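Long-range contact in DNA repair protein RAD7 (Saccharomyces cerevisiae, PDB 5ZB2), which works in the global genome repair complex that promotes nucleotide excision repair of damage in nontranscribing DNA, and binds Elc1: residues L70-D75 / A96-H101. Numbering follows the deposited sequence.
With 9FO (3,6,9,12,15,18,21,24,27,30,33,36,39,42,45,48,51,54,57-nonadecaoxanonapentacontane-1,59-diol), chain K.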
ATOM      1  N   LEU A  70     -13.888  -9.953  -1.306  1.00 41.96           N
ATOM      2  CA  LEU A  70     -15.087 -10.494  -1.939  1.00 42.34           C
ATOM      3  C   LEU A  70     -15.584  -9.613  -3.080  1.00 42.03           C
ATOM      4  O   LEU A  70     -16.318 -10.095  -3.953  1.00 38.96           O
ATOM      5  CB  LEU A  70     -16.193 -10.652  -0.890  1.00 41.99           C
ATOM      6  CG  LEU A  70     -15.847 -11.551   0.302  1.00 42.06           C
ATOM      7  CD1 LEU A  70     -16.772 -11.287   1.484  1.00 40.72           C
ATOM      8  CD2 LEU A  70     -15.909 -13.014  -0.110  1.00 42.00           C
ATOM      9  N   PHE A  71     -15.199  -8.338  -3.099  1.00 40.73           N
ATOM     10  CA  PHE A  71     -15.738  -7.368  -4.041  1.00 43.13           C
ATOM     11  C   PHE A  71     -14.746  -6.982  -5.131  1.00 42.72           C
ATOM     12  O   PHE A  71     -15.005  -6.034  -5.880  1.00 43.73           O
ATOM     13  CB  PHE A  71     -16.188  -6.115  -3.286  1.00 40.99           C
ATOM     14  CG  PHE A  71     -17.160  -6.391  -2.179  1.00 41.96           C
ATOM     15  CD1 PHE A  71     -16.711  -6.727  -0.913  1.00 41.68           C
ATOM     16  CD2 PHE A  71     -18.524  -6.312  -2.402  1.00 42.89           C
ATOM     17  CE1 PHE A  71     -17.605  -6.982   0.107  1.00 41.74           C
ATOM     18  CE2 PHE A  71     -19.420  -6.566  -1.383  1.00 42.78           C
ATOM     19  CZ  PHE A  71     -18.962  -6.900  -0.131  1.00 42.22           C
ATOM     20  N   LEU A  72     -13.625  -7.688  -5.249  1.00 42.65           N
ATOM     21  CA  LEU A  72     -12.561  -7.294  -6.161  1.00 45.53           C
ATOM     22  C   LEU A  72     -12.654  -8.051  -7.482  1.00 46.17           C
ATOM     23  O   LEU A  72     -13.083  -9.207  -7.535  1.00 44.87           O
ATOM     24  CB  LEU A  72     -11.187  -7.529  -5.527  1.00 44.43           C
ATOM     25  CG  LEU A  72     -10.870  -6.732  -4.258  1.00 43.82           C
ATOM     26  CD1 LEU A  72      -9.468  -7.064  -3.761  1.00 45.45           C
ATOM     27  CD2 LEU A  72     -11.006  -5.235  -4.483  1.00 41.93           C
ATOM     28  N   LYS A  73     -12.233  -7.377  -8.553  1.00 47.64           N
ATOM     29  CA  LYS A  73     -12.221  -7.940  -9.902  1.00 49.14           C
ATOM     30  C   LYS A  73     -13.609  -8.440 -10.312  1.00 50.22           C
ATOM     31  O   LYS A  73     -13.800  -9.597 -10.690  1.00 52.76           O
ATOM     32  CB  LYS A  73     -11.178  -9.056 -10.012  1.00 50.80           C
ATOM     33  CG  LYS A  73      -9.724  -8.579  -9.956  1.00 51.71           C
ATOM     34  CD  LYS A  73      -9.415  -7.491 -10.988  1.00 53.23           C
ATOM     35  CE  LYS A  73      -9.784  -7.903 -12.406  1.00 56.26           C
ATOM     36  NZ  LYS A  73      -9.559  -6.797 -13.382  1.00 55.93           N
ATOM     37  N   THR A  74     -14.580  -7.534 -10.235  1.00 50.73           N
ATOM     38  CA  THR A  74     -15.922  -7.759 -10.753  1.00 54.14           C
ATOM     39  C   THR A  74     -16.222  -6.709 -11.815  1.00 59.09           C
ATOM     40  O   THR A  74     -15.495  -5.724 -11.968  1.00 55.77           O
ATOM     41  CB  THR A  74     -16.978  -7.697  -9.639  1.00 54.74           C
ATOM     42  OG1 THR A  74     -17.235  -6.332  -9.289  1.00 53.05           O
ATOM     43  CG2 THR A  74     -16.508  -8.455  -8.400  1.00 50.93           C
ATOM     44  N   ASP A  75     -17.302  -6.926 -12.562  1.00 62.50           N
ATOM     45  CA  ASP A  75     -17.772  -5.946 -13.532  1.00 72.07           C
ATOM     46  C   ASP A  75     -18.837  -5.021 -12.951  1.00 68.83           C
ATOM     47  O   ASP A  75     -19.599  -4.408 -13.707  1.00 72.70           O
ATOM     48  CB  ASP A  75     -18.299  -6.649 -14.789  1.00 87.20           C
ATOM     49  CG  ASP A  75     -19.444  -7.596 -14.496  1.00 76.60           C
ATOM     50  OD1 ASP A  75     -19.451  -8.198 -13.406  1.00 71.76           O
ATOM     51  OD2 ASP A  75     -20.334  -7.742 -15.360  1.00 80.78           O
ATOM     52  N   ALA A  96      -9.624   0.537  -5.826  1.00 38.45           N
ATOM     53  CA  ALA A  96      -9.514   1.322  -7.051  1.00 39.08           C
ATOM     54  C   ALA A  96      -8.749   0.563  -8.129  1.00 42.07           C
ATOM     55  O   ALA A  96      -9.105   0.626  -9.311  1.00 43.02           O
ATOM     56  CB  ALA A  96      -8.834   2.660  -6.762  1.00 38.05           C
ATOM     57  N   ILE A  97      -7.693  -0.156  -7.744  1.00 41.21           N
ATOM     58  CA  ILE A  97      -6.887  -0.870  -8.729  1.00 42.29           C
ATOM     59  C   ILE A  97      -7.689  -2.002  -9.362  1.00 44.05           C
ATOM     60  O   ILE A  97      -7.575  -2.259 -10.567  1.00 44.22           O
ATOM     61  CB  ILE A  97      -5.588  -1.383  -8.076  1.00 46.54           C
ATOM     62  CG1 ILE A  97      -4.670  -0.209  -7.713  1.00 47.46           C
ATOM     63  CG2 ILE A  97      -4.857  -2.371  -8.979  1.00 50.47           C
ATOM     64  CD1 ILE A  97      -4.204   0.631  -8.892  1.00 49.11           C
ATOM     65  N   PHE A  98      -8.522  -2.684  -8.573  1.00 43.95           N
ATOM     66  CA  PHE A  98      -9.170  -3.916  -9.005  1.00 45.59           C
ATOM     67  C   PHE A  98     -10.659  -3.748  -9.308  1.00 45.26           C
ATOM     68  O   PHE A  98     -11.379  -4.748  -9.397  1.00 45.30           O
ATOM     69  CB  PHE A  98      -8.977  -5.001  -7.942  1.00 46.96           C
ATOM     70  CG  PHE A  98      -7.589  -5.583  -7.904  1.00 48.79           C
ATOM     71  CD1 PHE A  98      -6.944  -5.963  -9.068  1.00 52.28           C
ATOM     72  CD2 PHE A  98      -6.934  -5.766  -6.695  1.00 48.54           C
ATOM     73  CE1 PHE A  98      -5.674  -6.508  -9.031  1.00 56.04           C
ATOM     74  CE2 PHE A  98      -5.665  -6.307  -6.653  1.00 52.93           C
ATOM     75  CZ  PHE A  98      -5.035  -6.678  -7.822  1.00 57.15           C
ATOM     76  N   SER A  99     -11.143  -2.516  -9.488  1.00 45.12           N
ATOM     77  CA  SER A  99     -12.551  -2.274  -9.819  1.00 46.23           C
ATOM     78  C   SER A  99     -12.654  -1.187 -10.881  1.00 47.27           C
ATOM     79  O   SER A  99     -13.357  -0.188 -10.705  1.00 46.23           O
ATOM     80  CB  SER A  99     -13.347  -1.891  -8.571  1.00 44.38           C
ATOM     81  OG  SER A  99     -13.371  -2.952  -7.637  1.00 54.03           O
ATOM     82  N   PRO A 100     -11.984  -1.370 -12.021  1.00 49.39           N
ATOM     83  CA  PRO A 100     -11.919  -0.286 -13.013  1.00 48.56           C
ATOM     84  C   PRO A 100     -13.260   0.065 -13.644  1.00 49.21           C
ATOM     85  O   PRO A 100     -13.374   1.142 -14.242  1.00 46.91           O
ATOM     86  CB  PRO A 100     -10.936  -0.829 -14.060  1.00 51.16           C
ATOM     87  CG  PRO A 100     -11.035  -2.315 -13.933  1.00 55.18           C
ATOM     88  CD  PRO A 100     -11.289  -2.587 -12.478  1.00 50.86           C
ATOM     89  N   HIS A 101     -14.272  -0.790 -13.538  1.00 51.45           N
ATOM     90  CA  HIS A 101     -15.550  -0.545 -14.198  1.00 51.23           C
ATOM     91  C   HIS A 101     -16.485   0.340 -13.382  1.00 49.41           C
ATOM     92  O   HIS A 101     -17.633   0.537 -13.787  1.00 49.56           O
ATOM     93  CB  HIS A 101     -16.242  -1.875 -14.508  1.00 56.77           C
ATOM     94  CG  HIS A 101     -15.412  -2.806 -15.336  1.00 62.81           C
ATOM     95  ND1 HIS A 101     -15.391  -2.758 -16.713  1.00 63.67           N
ATOM     96  CD2 HIS A 101     -14.567  -3.803 -14.980  1.00 62.62           C
ATOM     97  CE1 HIS A 101     -14.571  -3.688 -17.169  1.00 72.08           C
ATOM     98  NE2 HIS A 101     -14.058  -4.336 -16.139  1.00 67.58           N
TER
HETATM   99  OAA 9FO K 609       4.507   1.763 -10.793  0.50 64.89           O
HETATM  100  CAB 9FO K 609       3.631   0.691 -10.585  0.50 59.31           C
HETATM  101  CAC 9FO K 609       4.435  -0.589 -10.355  0.50 54.69           C
HETATM  102  OAD 9FO K 609       3.631  -1.710 -10.584  0.50 55.34           O
HETATM  103  CAE 9FO K 609       2.720  -2.003  -9.566  0.50 55.15           C
HETATM  104  CAF 9FO K 609       1.662  -2.969 -10.100  0.50 56.42           C
HETATM  105  OAG 9FO K 609       0.463  -2.778  -9.406  0.50 57.49           O
HETATM  106  CAH 9FO K 609      -0.279  -1.672  -9.836  0.50 57.66           C
HETATM  107  CAI 9FO K 609      -0.860  -0.977  -8.612  0.50 55.74           C
HETATM  108  OAJ 9FO K 609       0.110  -0.110  -8.102  0.50 54.91           O
HETATM  109  CAK 9FO K 609       0.161  -0.051  -6.706  0.50 53.65           C
HETATM  110  CAL 9FO K 609       1.461   0.624  -6.280  0.50 52.67           C
HETATM  111  OAM 9FO K 609       2.043  -0.097  -5.232  0.50 50.69           O
HETATM  112  CAN 9FO K 609       3.437  -0.157  -5.291  0.50 48.54           C
HETATM  113  CAO 9FO K 609       3.850  -1.213  -6.305  0.50 49.49           C
HETATM  114  OAP 9FO K 609       4.612  -2.202  -5.672  0.50 47.40           O
HETATM  115  CAQ 9FO K 609       4.854  -3.321  -6.471  0.50 49.35           C
HETATM  116  CAR 9FO K 609       3.613  -4.203  -6.476  0.50 51.41           C
HETATM  117  OAS 9FO K 609       3.926  -5.474  -6.962  0.50 51.58           O
HETATM  118  CAT 9FO K 609       2.896  -6.067  -7.702  0.50 54.41           C
HETATM  119  CAU 9FO K 609       1.666  -6.330  -6.832  0.50 56.88           C
HETATM  120  OAV 9FO K 609       0.560  -5.686  -7.393  0.50 58.13           O
HETATM  121  CAW 9FO K 609      -0.590  -5.724  -6.598  0.50 58.12           C
HETATM  122  CAX 9FO K 609      -1.694  -4.909  -7.268  0.50 58.17           C
HETATM  123  OAY 9FO K 609      -1.795  -3.645  -6.674  0.50 55.49           O
HETATM  124  CAZ 9FO K 609      -2.451  -3.623  -5.437  0.50 53.84           C
HETATM  125  CBA 9FO K 609      -2.728  -2.177  -5.038  0.50 52.67           C
HETATM  126  OBB 9FO K 609      -2.188  -1.899  -3.779  0.50 52.02           O
HETATM  127  CBC 9FO K 609      -0.907  -1.334  -3.781  0.50 51.87           C
HETATM  128  CBD 9FO K 609      -0.578  -0.880  -2.363  0.50 50.51           C
HETATM  129  OBE 9FO K 609      -0.125  -1.976  -1.628  0.50 50.57           O
HETATM  130  CBF 9FO K 609      -0.672  -2.038  -0.346  0.50 49.66           C
HETATM  131  CBG 9FO K 609      -0.054  -3.207   0.412  0.50 51.08           C
HETATM  132  OBH 9FO K 609       0.519  -4.099  -0.508  0.50 51.91           O
HETATM  133  CBI 9FO K 609       0.592  -5.429  -0.070  0.50 52.42           C
HETATM  134  CBJ 9FO K 609       0.670  -6.368  -1.272  0.50 53.38           C
HETATM  135  OBK 9FO K 609      -0.147  -7.481  -1.028  0.50 55.04           O
HETATM  136  CBL 9FO K 609      -0.930  -7.900  -2.113  0.50 56.59           C
HETATM  137  CBM 9FO K 609      -2.131  -8.680  -1.588  0.50 58.28           C
HETATM  138  OBN 9FO K 609      -3.043  -8.891  -2.627  0.50 59.41           O
HETATM  139  CBO 9FO K 609      -4.050  -7.925  -2.729  0.50 57.70           C
HETATM  140  CBP 9FO K 609      -5.161  -8.200  -1.714  0.50 55.21           C
HETATM  141  OBQ 9FO K 609      -5.770  -6.978  -1.404  0.50 52.05           O
HETATM  142  CBR 9FO K 609      -6.371  -6.883  -0.144  0.50 51.47           C
HETATM  143  CBS 9FO K 609      -6.372  -5.408   0.239  0.50 49.53           C
HETATM  144  OBT 9FO K 609      -5.927  -5.278   1.558  0.50 48.47           O
HETATM  145  CBU 9FO K 609      -5.234  -4.092   1.824  0.50 47.27           C
HETATM  146  CBV 9FO K 609      -4.375  -4.297   3.065  0.50 49.28           C
HETATM  147  OBW 9FO K 609      -3.152  -4.846   2.673  0.50 51.44           O
HETATM  148  CBX 9FO K 609      -2.286  -5.128   3.736  0.50 52.79           C
HETATM  149  CBY 9FO K 609      -1.181  -6.069   3.263  0.50 53.82           C
HETATM  150  OBZ 9FO K 609      -1.724  -7.105   2.495  0.50 54.73           O
HETATM  151  CCA 9FO K 609      -1.322  -8.383   2.906  0.50 55.99           C
HETATM  152  CCB 9FO K 609      -1.656  -9.397   1.815  0.50 57.50           C
HETATM  153  OCC 9FO K 609      -2.947  -9.921   1.951  0.50 58.45           O
HETATM  154  CCD 9FO K 609      -4.009  -9.020   1.828  0.50 56.13           C
HETATM  155  CCE 9FO K 609      -4.398  -8.565   3.232  0.50 55.75           C
HETATM  156  OCF 9FO K 609      -5.777  -8.689   3.437  0.50 55.14           O
HETATM  157  CCG 9FO K 609      -6.265  -7.956   4.527  0.50 54.48           C
HETATM  158  CCH 9FO K 609      -5.402  -8.179   5.771  0.50 59.37           C
HETATM  159  OCI 9FO K 609      -6.146  -7.892   6.921  0.50 64.70           O
HETATM  160  O   HOH W   1     -14.970  -5.336  -8.417  1.00 46.52           O
HETATM  161  O   HOH W   2      -8.136  -4.316 -12.277  1.00 48.92           O
HETATM  162  O   HOH W   3     -15.567  -3.012 -11.495  1.00 52.33           O
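K73 and F98 meet where two successive turns of the leucine-rich-repeat solenoid stack: 70-75 runs toward strand 78-81, while segment 96-101 leaves helix 89-98 for the next parallel strand, 104-108. One direct backbone hydrogen bond joins them, K73 N to F98 O at 2.9 Å; its N-H...O angle of 144° makes it bent, and the donor lies close to the carbonyl plane. The packed part surrounds F98, whose CB points at 70-75. L72 CD2 comes to 4.0 Å from F98 CB, and CD1 of the same leucine approaches ring atom CD2. A bend at chi2 (-54°) sets K73 CD 3.5 Å from F98 CD1, where the two side chains cross obliquely. I97 CG2 sits over the centre of one ring face, and F98 CZ touches CAX of the bound polyether 9FO. F35 of helix 8-41 packs on both L72 and K73, so this side of the contact also meets the long N-terminal helix. The lysine's charged end makes a salt bridge with D28 of that helix and donates to a water that also binds I97 O.

Direct bonding gives way to water nearer S99. A single water links F71 O, T74 N, T74 OG1 and S99 OG, spanning 3.9 Å between F71 O and S99 OG. At the solvent side, D75 and H101 are exposed and approach loosely, D75 CA standing 4.1 Å from H101 CD2. Another water there donates to T74 O at 2.8 Å and accepts a longer bond, 3.3 Å, from H101 N, lying in the plane of the imidazole at its edge.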